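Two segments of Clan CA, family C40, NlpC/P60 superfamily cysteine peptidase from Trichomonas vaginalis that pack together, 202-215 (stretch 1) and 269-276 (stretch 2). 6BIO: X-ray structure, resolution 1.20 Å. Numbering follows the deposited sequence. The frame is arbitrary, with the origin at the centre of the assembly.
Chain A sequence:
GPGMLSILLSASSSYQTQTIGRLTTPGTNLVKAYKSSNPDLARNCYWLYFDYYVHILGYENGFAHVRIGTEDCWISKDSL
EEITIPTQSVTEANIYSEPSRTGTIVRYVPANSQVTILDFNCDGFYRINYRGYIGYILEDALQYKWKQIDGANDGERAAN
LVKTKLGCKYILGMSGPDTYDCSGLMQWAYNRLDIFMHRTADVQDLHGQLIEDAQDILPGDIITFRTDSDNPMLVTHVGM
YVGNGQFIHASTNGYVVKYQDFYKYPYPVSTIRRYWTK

Stretch 1 (202-215) DVQDLHGQLIEDAQ
Stretch 2 (269-276) VSTIRRYW

D205 and R273 anchor this contact. D205, chi1 t, sends OD1 to two hydroxyls: S270 OG (chi1 t) donates to it at 2.7 Å, and T271 OG1 (chi1 p) lies 2.9 Å from the same D205 OD1. R273, with chi1 to chi3 m, m, t and chi4 at 155°, spends its guanidinium on backbone carbonyls. R273 NH1 donates to G208 O at 3.0 Å, while R273 NE and NH2 make weak bonds to D205 O at 3.0 and 2.9 Å. T271 OG1 accepts from R273 NE at 3.1 Å.

The D205 carbonyl belongs to a type I turn, Q204 to H207, whose first residue still lies in a helix that enters from earlier in the chain. Y275 OH ties down its start, donating to Q204 O at 2.8 Å, with Y275 at chi1 m and chi2 84°.

Past the turn the chain extends, and Q209 and L210 run antiparallel to R274 and R273. Q209–R274 is the hydrogen-bonded pair (CA to CA 4.8 Å): Q209 N to R274 O is 2.9 Å and R274 N to Q209 O is 2.8 Å. L210–R273 is the non-hydrogen-bonded pair (4.9 Å between CA atoms). Beyond it, I211 N meets I272 O at 2.9 Å, almost linearly at 177°.

The pairing places L210 (t, p) and R273 on one face, with L210 CD1 over the guanidinium, 3.7 Å from R273 NE. Q209 (t, t) and R274 (t, t, m) share the other. A water lies 2.9 Å from Q209 OE1 and 2.8 Å from W276 O, placed to donate to either.

G208, at phi 78° and psi 167°, lays its CA 3.9 Å from the Y275 ring centroid, over the face. An ideal CB there would clash with Y275 CE1, and the positive phi also favours glycine.

I211 (m, m) points toward stretch 2, its CB 3.8 Å from I272 CG2, and A214 CB is 4.0 Å from I272 CD1.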

ATOM      1  N   ASP A 202      11.921   1.064  14.102  1.00  7.50           N
ATOM      2  CA  ASP A 202      11.923   0.136  15.224  1.00  9.33           C
ATOM      3  C   ASP A 202      10.657  -0.700  15.341  1.00  9.09           C
ATOM      4  O   ASP A 202      10.656  -1.710  16.040  1.00 10.46           O
ATOM      5  CB  ASP A 202      12.190   0.876  16.533  1.00 11.66           C
ATOM      6  CG  ASP A 202      11.183   1.976  16.844  1.00 15.54           C
ATOM      7  OD1 ASP A 202      10.366   2.368  16.001  1.00 16.20           O
ATOM      8  OD2 ASP A 202      11.270   2.551  17.941  1.00 18.51           O
ATOM      9  N   VAL A 203       9.583  -0.317  14.681  1.00  7.99           N
ATOM     10  CA  VAL A 203       8.377  -1.110  14.606  1.00  7.86           C
ATOM     11  C   VAL A 203       8.327  -1.940  13.337  1.00  7.98           C
ATOM     12  O   VAL A 203       7.877  -3.091  13.355  1.00  8.67           O
ATOM     13  CB  VAL A 203       7.131  -0.228  14.803  1.00  8.50           C
ATOM     14  CG1 VAL A 203       5.880  -1.082  14.789  1.00  8.22           C
ATOM     15  CG2 VAL A 203       7.238   0.476  16.126  1.00  9.84           C
ATOM     16  N   GLN A 204       8.814  -1.377  12.230  1.00  7.66           N
ATOM     17  CA  GLN A 204       8.935  -2.162  11.008  1.00  6.76           C
ATOM     18  C   GLN A 204       9.769  -3.408  11.249  1.00  6.39           C
ATOM     19  O   GLN A 204       9.514  -4.463  10.668  1.00  7.31           O
ATOM     20  CB  GLN A 204       9.567  -1.303   9.918  1.00  6.51           C
ATOM     21  CG  GLN A 204       8.645  -0.175   9.477  1.00  6.71           C
ATOM     22  CD  GLN A 204       9.311   0.840   8.561  1.00  6.82           C
ATOM     23  OE1 GLN A 204      10.510   0.757   8.273  1.00  8.20           O
ATOM     24  NE2 GLN A 204       8.549   1.777   8.082  1.00  5.74           N
ATOM     25  N   ASP A 205      10.740  -3.297  12.151  1.00  7.00           N
ATOM     26  CA  ASP A 205      11.621  -4.394  12.574  1.00  7.13           C
ATOM     27  C   ASP A 205      10.885  -5.560  13.199  1.00  8.35           C
ATOM     28  O   ASP A 205      11.486  -6.629  13.355  1.00  9.40           O
ATOM     29  CB  ASP A 205      12.599  -3.830  13.608  1.00  8.18           C
ATOM     30  CG  ASP A 205      13.619  -4.847  14.121  1.00  9.35           C
ATOM     31  OD1 ASP A 205      14.481  -5.272  13.316  1.00  9.76           O
ATOM     32  OD2 ASP A 205      13.554  -5.115  15.351  1.00 10.33           O
ATOM     33  N   LEU A 206       9.640  -5.368  13.637  1.00  8.50           N
ATOM     34  CA  LEU A 206       8.934  -6.328  14.490  1.00  8.79           C
ATOM     35  C   LEU A 206       7.866  -7.097  13.749  1.00  9.77           C
ATOM     36  O   LEU A 206       7.194  -7.948  14.358  1.00 11.31           O
ATOM     37  CB  LEU A 206       8.297  -5.614  15.689  1.00  9.94           C
ATOM     38  CG  LEU A 206       9.235  -4.803  16.575  1.00 11.89           C
ATOM     39  CD1 LEU A 206       8.444  -4.148  17.659  1.00 13.03           C
ATOM     40  CD2 LEU A 206      10.328  -5.699  17.173  1.00 12.71           C
ATOM     41  N   HIS A 207       7.665  -6.805  12.459  1.00  9.49           N
ATOM     42  CA  HIS A 207       6.579  -7.417  11.687  1.00  9.05           C
ATOM     43  C   HIS A 207       7.095  -7.814  10.321  1.00  8.78           C
ATOM     44  O   HIS A 207       8.217  -7.511   9.950  1.00  9.06           O
ATOM     45  CB  HIS A 207       5.354  -6.485  11.598  1.00  9.90           C
ATOM     46  CG  HIS A 207       4.877  -6.031  12.941  1.00 11.48           C
ATOM     47  ND1 HIS A 207       4.100  -6.826  13.763  1.00 13.69           N
ATOM     48  CD2 HIS A 207       5.113  -4.891  13.631  1.00 11.82           C
ATOM     49  CE1 HIS A 207       3.876  -6.184  14.898  1.00 13.91           C
ATOM     50  NE2 HIS A 207       4.474  -5.003  14.838  1.00 13.24           N
ATOM     51  N   GLY A 208       6.223  -8.426   9.535  1.00  9.46           N
ATOM     52  CA  GLY A 208       6.608  -9.042   8.289  1.00  9.57           C
ATOM     53  C   GLY A 208       7.264 -10.387   8.521  1.00 10.56           C
ATOM     54  O   GLY A 208       7.693 -10.723   9.619  1.00 12.11           O
ATOM     55  N   GLN A 209       7.401 -11.145   7.447  1.00 10.58           N
ATOM     56  CA  GLN A 209       8.006 -12.460   7.553  1.00 12.05           C
ATOM     57  C   GLN A 209       9.501 -12.285   7.800  1.00 11.94           C
ATOM     58  O   GLN A 209      10.189 -11.561   7.085  1.00 11.16           O
ATOM     59  CB  GLN A 209       7.758 -13.230   6.249  1.00 14.92           C
ATOM     60  CG  GLN A 209       8.409 -14.624   6.161  1.00 18.10           C
ATOM     61  CD  GLN A 209       8.329 -15.177   4.735  1.00 21.00           C
ATOM     62  OE1 GLN A 209       7.650 -14.614   3.865  1.00 22.06           O
ATOM     63  NE2 GLN A 209       9.046 -16.257   4.487  1.00 23.36           N
ATOM     64  N   LEU A 210      10.029 -12.989   8.778  1.00 12.51           N
ATOM     65  CA  LEU A 210      11.439 -12.879   9.127  1.00 13.33           C
ATOM     66  C   LEU A 210      12.287 -13.725   8.187  1.00 13.69           C
ATOM     67  O   LEU A 210      12.069 -14.932   8.067  1.00 15.05           O
ATOM     68  CB  LEU A 210      11.628 -13.347  10.568  1.00 15.42           C
ATOM     69  CG  LEU A 210      13.022 -13.213  11.170  1.00 17.06           C
ATOM     70  CD1 LEU A 210      13.446 -11.767  11.194  1.00 17.58           C
ATOM     71  CD2 LEU A 210      13.076 -13.798  12.583  1.00 18.62           C
ATOM     72  N   ILE A 211      13.240 -13.098   7.511  1.00 12.71           N
ATOM     73  CA  ILE A 211      14.161 -13.780   6.608  1.00 13.24           C
ATOM     74  C   ILE A 211      15.472 -13.933   7.388  1.00 14.24           C
ATOM     75  O   ILE A 211      16.243 -12.986   7.525  1.00 14.36           O
ATOM     76  CB  ILE A 211      14.369 -13.000   5.300  1.00 13.23           C
ATOM     77  CG1 ILE A 211      13.022 -12.635   4.633  1.00 12.80           C
ATOM     78  CG2 ILE A 211      15.251 -13.820   4.347  1.00 14.63           C
ATOM     79  CD1 ILE A 211      12.184 -13.829   4.245  1.00 13.16           C
ATOM     80  N   GLU A 212      15.728 -15.124   7.912  1.00 15.57           N
ATOM     81  CA  GLU A 212      16.790 -15.265   8.894  1.00 18.36           C
ATOM     82  C   GLU A 212      18.186 -15.270   8.273  1.00 19.16           C
ATOM     83  O   GLU A 212      19.134 -14.833   8.926  1.00 19.52           O
ATOM     84  CB  GLU A 212      16.573 -16.551   9.686  1.00 21.41           C
ATOM     85  CG  GLU A 212      17.547 -16.702  10.820  1.00 24.95           C
ATOM     86  CD  GLU A 212      17.208 -17.896  11.709  1.00 28.08           C
ATOM     87  OE1 GLU A 212      16.290 -18.664  11.346  1.00 29.40           O
ATOM     88  OE2 GLU A 212      17.840 -18.053  12.780  1.00 29.88           O
ATOM     89  N   ASP A 213      18.341 -15.764   7.040  1.00 20.50           N
ATOM     90  CA  ASP A 213      19.625 -15.837   6.345  1.00 22.38           C
ATOM     91  C   ASP A 213      19.641 -14.819   5.211  1.00 20.80           C
ATOM     92  O   ASP A 213      18.803 -14.877   4.308  1.00 19.84           O
ATOM     93  CB  ASP A 213      19.814 -17.264   5.821  1.00 25.34           C
ATOM     94  CG  ASP A 213      21.097 -17.462   5.014  1.00 28.66           C
ATOM     95  OD1 ASP A 213      21.922 -16.532   4.875  1.00 29.32           O
ATOM     96  OD2 ASP A 213      21.266 -18.598   4.500  1.00 31.29           O
ATOM     97  N   ALA A 214      20.565 -13.858   5.277  1.00 20.86           N
ATOM     98  CA  ALA A 214      20.706 -12.844   4.238  1.00 20.93           C
ATOM     99  C   ALA A 214      20.841 -13.428   2.843  1.00 20.69           C
ATOM    100  O   ALA A 214      20.490 -12.747   1.877  1.00 20.09           O
ATOM    101  CB  ALA A 214      21.898 -11.935   4.532  1.00 21.20           C
ATOM    102  N   GLN A 215      21.310 -14.672   2.714  1.00 21.13           N
ATOM    103  CA  GLN A 215      21.373 -15.329   1.409  1.00 20.55           C
ATOM    104  C   GLN A 215      20.009 -15.424   0.746  1.00 20.21           C
ATOM    105  O   GLN A 215      19.923 -15.517  -0.485  1.00 20.45           O
ATOM    106  CB  GLN A 215      21.979 -16.738   1.557  1.00 20.58           C
ATOM    107  N   VAL A 269      22.931  -5.175  10.908  1.00 10.42           N
ATOM    108  CA  VAL A 269      21.550  -5.514  10.615  1.00 10.39           C
ATOM    109  C   VAL A 269      20.870  -5.979  11.894  1.00 10.21           C
ATOM    110  O   VAL A 269      21.443  -6.737  12.684  1.00 11.37           O
ATOM    111  CB  VAL A 269      21.512  -6.650   9.587  1.00 11.24           C
ATOM    112  CG1 VAL A 269      20.087  -7.147   9.444  1.00 11.28           C
ATOM    113  CG2 VAL A 269      22.044  -6.167   8.247  1.00 11.91           C
ATOM    114  N   SER A 270      19.608  -5.587  12.049  1.00  9.36           N
ATOM    115  CA  SER A 270      18.728  -6.141  13.093  1.00  9.13           C
ATOM    116  C   SER A 270      17.924  -7.292  12.508  1.00  9.48           C
ATOM    117  O   SER A 270      18.153  -8.443  12.861  1.00  9.76           O
ATOM    118  CB  SER A 270      17.823  -5.063  13.662  1.00  9.50           C
ATOM    119  OG  SER A 270      16.913  -5.621  14.547  1.00 10.51           O
ATOM    120  N   THR A 271      16.979  -7.005  11.608  1.00  9.06           N
ATOM    121  CA  THR A 271      16.261  -8.070  10.918  1.00  9.06           C
ATOM    122  C   THR A 271      16.063  -7.722   9.451  1.00  8.51           C
ATOM    123  O   THR A 271      16.141  -6.564   9.034  1.00  8.60           O
ATOM    124  CB  THR A 271      14.879  -8.431  11.562  1.00 10.21           C
ATOM    125  OG1 THR A 271      13.949  -7.376  11.412  1.00 10.19           O
ATOM    126  CG2 THR A 271      15.008  -8.840  13.034  1.00 10.10           C
ATOM    127  N   ILE A 272      15.810  -8.767   8.678  1.00  8.43           N
ATOM    128  CA  ILE A 272      15.340  -8.689   7.294  1.00  8.30           C
ATOM    129  C   ILE A 272      13.891  -9.143   7.305  1.00  7.95           C
ATOM    130  O   ILE A 272      13.580 -10.241   7.789  1.00  8.94           O
ATOM    131  CB  ILE A 272      16.190  -9.577   6.371  1.00  9.24           C
ATOM    132  CG1 ILE A 272      17.687  -9.178   6.459  1.00  9.76           C
ATOM    133  CG2 ILE A 272      15.648  -9.477   4.936  1.00  9.49           C
ATOM    134  CD1 ILE A 272      18.591 -10.192   5.825  1.00 11.55           C
ATOM    135  N   ARG A 273      12.998  -8.297   6.773  1.00  7.88           N
ATOM    136  CA  ARG A 273      11.570  -8.539   6.877  1.00  7.46           C
ATOM    137  C   ARG A 273      10.924  -8.462   5.499  1.00  7.79           C
ATOM    138  O   ARG A 273      11.187  -7.526   4.719  1.00  7.57           O
ATOM    139  CB  ARG A 273      10.893  -7.506   7.781  1.00  7.61           C
ATOM    140  CG  ARG A 273      11.318  -7.543   9.230  1.00  7.94           C
ATOM    141  CD  ARG A 273      10.975  -8.836   9.888  1.00  8.16           C
ATOM    142  NE  ARG A 273      11.193  -8.783  11.329  1.00  9.87           N
ATOM    143  CZ  ARG A 273      10.573  -9.550  12.214  1.00 10.99           C
ATOM    144  NH1 ARG A 273       9.630 -10.391  11.831  1.00 11.38           N
ATOM    145  NH2 ARG A 273      10.883  -9.430  13.514  1.00 12.09           N
ATOM    146  N   ARG A 274      10.055  -9.427   5.224  1.00  7.69           N
ATOM    147  CA  ARG A 274       9.382  -9.573   3.933  1.00  7.63           C
ATOM    148  C   ARG A 274       7.894  -9.298   4.145  1.00  8.08           C
ATOM    149  O   ARG A 274       7.177 -10.092   4.770  1.00  8.97           O
ATOM    150  CB  ARG A 274       9.623 -10.977   3.383  1.00  9.04           C
ATOM    151  CG  ARG A 274       8.890 -11.235   2.076  1.00  9.73           C
ATOM    152  CD  ARG A 274       9.395 -12.487   1.373  1.00 10.45           C
ATOM    153  NE  ARG A 274      10.833 -12.371   1.119  1.00 11.01           N
ATOM    154  CZ  ARG A 274      11.654 -13.377   0.858  1.00 11.73           C
ATOM    155  NH1 ARG A 274      11.201 -14.625   0.740  1.00 13.32           N
ATOM    156  NH2 ARG A 274      12.953 -13.133   0.694  1.00 12.23           N
ATOM    157  N   TYR A 275       7.452  -8.147   3.664  1.00  7.39           N
ATOM    158  CA  TYR A 275       6.072  -7.717   3.814  1.00  7.29           C
ATOM    159  C   TYR A 275       5.215  -8.071   2.614  1.00  8.03           C
ATOM    160  O   TYR A 275       3.996  -7.897   2.671  1.00  9.83           O
ATOM    161  CB  TYR A 275       6.016  -6.212   4.079  1.00  7.59           C
ATOM    162  CG  TYR A 275       6.325  -5.832   5.503  1.00  7.50           C
ATOM    163  CD1 TYR A 275       7.623  -5.680   5.948  1.00  7.77           C
ATOM    164  CD2 TYR A 275       5.297  -5.590   6.392  1.00  8.07           C
ATOM    165  CE1 TYR A 275       7.876  -5.302   7.269  1.00  7.52           C
ATOM    166  CE2 TYR A 275       5.551  -5.222   7.711  1.00  8.06           C
ATOM    167  CZ  TYR A 275       6.840  -5.085   8.135  1.00  7.53           C
ATOM    168  OH  TYR A 275       7.050  -4.633   9.424  1.00  7.96           O
ATOM    169  N   TRP A 276       5.812  -8.523   1.516  1.00  8.33           N
ATOM    170  CA  TRP A 276       5.082  -8.987   0.347  1.00  9.80           C
ATOM    171  C   TRP A 276       4.861 -10.487   0.445  1.00 11.24           C
ATOM    172  O   TRP A 276       5.621 -11.207   1.101  1.00 12.27           O
ATOM    173  CB  TRP A 276       5.856  -8.641  -0.928  1.00  9.35           C
ATOM    174  CG  TRP A 276       7.272  -9.152  -1.009  1.00  9.46           C
ATOM    175  CD1 TRP A 276       8.402  -8.569  -0.496  1.00  9.60           C
ATOM    176  CD2 TRP A 276       7.688 -10.352  -1.635  1.00 10.53           C
ATOM    177  NE1 TRP A 276       9.495  -9.333  -0.799  1.00  9.56           N
ATOM    178  CE2 TRP A 276       9.084 -10.436  -1.503  1.00 10.33           C
ATOM    179  CE3 TRP A 276       7.017 -11.363  -2.319  1.00 11.70           C
ATOM    180  CZ2 TRP A 276       9.809 -11.486  -2.028  1.00 11.48           C
ATOM    181  CZ3 TRP A 276       7.739 -12.399  -2.820  1.00 11.93           C
ATOM    182  CH2 TRP A 276       9.113 -12.466  -2.672  1.00 12.50           C
TER
HETATM  183  O   HOH W   1       5.556 -12.633   3.502  1.00 30.34           O